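Anti-sigma-E factor RseA (Escherichia coli, PDB 1OR7) holds the extracytoplasmic-function sigma factor sigma-E inactive through its N-terminal cytosolic domain, until regulated intramembrane proteolysis releases the sigma factor. Local coordinates at residues A8-G12 and Y36-R40. Numbering follows the deposited sequence.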
loop_
_atom_site.group_PDB
_atom_site.type_symbol
_atom_site.label_atom_id
_atom_site.label_comp_id
_atom_site.label_asym_id
_atom_site.label_seq_id
_atom_site.Cartn_x
_atom_site.Cartn_y
_atom_site.Cartn_z
ATOM N N ALA B 8 -3.338 4.223 15.421
ATOM C CA ALA B 8 -4.085 3.067 15.927
ATOM C C ALA B 8 -5.019 2.461 14.874
ATOM O O ALA B 8 -5.112 1.224 14.726
ATOM C CB ALA B 8 -4.852 3.426 17.219
ATOM N N LEU B 9 -5.702 3.325 14.126
ATOM C CA LEU B 9 -6.611 2.872 13.080
ATOM C C LEU B 9 -5.915 1.997 12.009
ATOM O O LEU B 9 -6.389 0.934 11.646
ATOM C CB LEU B 9 -7.201 4.100 12.414
ATOM C CG LEU B 9 -8.304 3.892 11.401
ATOM C CD1 LEU B 9 -9.559 3.457 12.111
ATOM C CD2 LEU B 9 -8.524 5.205 10.652
ATOM N N MET B 10 -4.771 2.422 11.527
ATOM C CA MET B 10 -4.097 1.654 10.483
ATOM C C MET B 10 -3.602 0.297 11.008
ATOM O O MET B 10 -3.259 -0.580 10.223
ATOM C CB MET B 10 -2.937 2.424 9.936
ATOM C CG MET B 10 -1.717 2.132 10.726
ATOM S SD MET B 10 -0.343 3.120 9.962
ATOM C CE MET B 10 0.339 1.903 8.497
ATOM N N ASP B 11 -3.596 0.129 12.325
ATOM C CA ASP B 11 -3.196 -1.129 12.936
ATOM C C ASP B 11 -4.397 -2.006 13.322
ATOM O O ASP B 11 -4.239 -3.065 13.938
ATOM C CB ASP B 11 -2.402 -0.851 14.200
ATOM C CG ASP B 11 -0.969 -0.433 13.931
ATOM O OD1 ASP B 11 -0.376 -0.865 12.902
ATOM O OD2 ASP B 11 -0.355 0.302 14.737
ATOM N N GLY B 12 -5.587 -1.532 13.020
ATOM C CA GLY B 12 -6.795 -2.276 13.313
ATOM C C GLY B 12 -7.131 -2.229 14.776
ATOM O O GLY B 12 -7.962 -2.997 15.251
ATOM N N TYR B 36 2.383 6.762 6.446
ATOM C CA TYR B 36 2.541 5.624 7.364
ATOM C C TYR B 36 2.438 4.275 6.641
ATOM O O TYR B 36 3.129 3.332 7.002
ATOM C CB TYR B 36 1.528 5.667 8.533
ATOM C CG TYR B 36 1.741 6.755 9.580
ATOM C CD1 TYR B 36 2.808 7.652 9.512
ATOM C CD2 TYR B 36 0.833 6.919 10.628
ATOM C CE1 TYR B 36 2.971 8.669 10.472
ATOM C CE2 TYR B 36 1.001 7.927 11.594
ATOM C CZ TYR B 36 2.065 8.780 11.506
ATOM O OH TYR B 36 2.212 9.750 12.469
ATOM N N HIS B 37 1.572 4.183 5.643
ATOM C CA HIS B 37 1.474 2.975 4.858
ATOM C C HIS B 37 2.749 2.812 3.976
ATOM O O HIS B 37 3.239 1.700 3.842
ATOM C CB HIS B 37 0.161 2.910 4.074
ATOM C CG HIS B 37 -1.019 2.508 4.914
ATOM N ND1 HIS B 37 -1.812 3.422 5.573
ATOM C CD2 HIS B 37 -1.549 1.289 5.188
ATOM C CE1 HIS B 37 -2.763 2.780 6.233
ATOM N NE2 HIS B 37 -2.631 1.487 6.012
ATOM N N LEU B 38 3.348 3.903 3.494
ATOM C CA LEU B 38 4.610 3.793 2.738
ATOM C C LEU B 38 5.698 3.209 3.660
ATOM O O LEU B 38 6.416 2.267 3.288
ATOM C CB LEU B 38 5.042 5.136 2.160
ATOM C CG LEU B 38 6.373 5.177 1.379
ATOM C CD1 LEU B 38 6.351 4.228 0.209
ATOM C CD2 LEU B 38 6.633 6.568 0.897
ATOM N N ILE B 39 5.778 3.728 4.885
ATOM C CA ILE B 39 6.718 3.204 5.880
ATOM C C ILE B 39 6.477 1.729 6.135
ATOM O O ILE B 39 7.434 0.960 6.156
ATOM C CB ILE B 39 6.632 4.010 7.179
ATOM C CG1 ILE B 39 7.260 5.379 6.948
ATOM C CG2 ILE B 39 7.368 3.331 8.321
ATOM C CD1 ILE B 39 6.892 6.409 7.983
ATOM N N ARG B 40 5.220 1.324 6.330
ATOM C CA ARG B 40 4.906 -0.092 6.501
ATOM C C ARG B 40 5.397 -0.925 5.302
ATOM O O ARG B 40 6.020 -1.998 5.470
ATOM C CB ARG B 40 3.405 -0.296 6.684
ATOM C CG ARG B 40 2.898 -1.714 6.480
ATOM C CD ARG B 40 1.409 -1.897 6.794
ATOM N NE ARG B 40 1.200 -1.637 8.201
ATOM C CZ ARG B 40 0.056 -1.510 8.787
ATOM N NH1 ARG B 40 -1.086 -1.627 8.116
ATOM N NH2 ARG B 40 0.045 -1.305 10.093
#
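Met-10 reaches across from helix 3-10 and sets its methyl in the corner made by two flat groups of helix 27-44, the imidazole of His-37 and the guanidinium of Arg-40. CE sits almost on the normal through the His-37 ring, 3.7 Å from its centroid, a CH-pi contact, and lies 3.4 Å from Arg-40 CZ, over the centre of one guanidinium face. With chi2 extended, the turn at chi3 (-87°) swings the methyl off the line of the chain and into this corner. The sulfur meets Tyr-36 differently: SD is 3.5 Å from Tyr-36 CB and approaches the ring at its edge, a Met-aromatic contact.

Arg-40 approaches from the direction opposite to Met-10, and its guanidinium edge grips the end of helix 3-10. NH1 donates to Met-10 O at 3.2 Å, with the donor tilted 31° from the carbonyl plane, and NH2 adds a weak bond to the same oxygen. NH2 also forms a salt bridge with Asp-11 OD1 at 2.9 Å; OD1 lies in plane at the guanidinium edge, the carboxylate turned 29° from it. A leucine in place of Arg-40 would probably leave Met-10 O without these donors, Asp-11 OD1 without this salt bridge and the Met-10 methyl without the flat face it rests on.

On the chain of another protein, basic side chains pair with Asp-11 OD1, an aromatic one bonds OD2, and acidic ones meet Arg-40 NE and Tyr-36 OH; His-37 ND1 bonds Trp-33 O. Within the N-terminal cytosolic domain, sufficient to repress sigma-E, the buried cluster thus ties the C-terminal end of helix 3-10, closed by a Schellman motif at Gly-12, to the middle and second half of helix 27-44, while Leu-9 packs on Leu-20 and Leu-23 of the intervening helix 17-24.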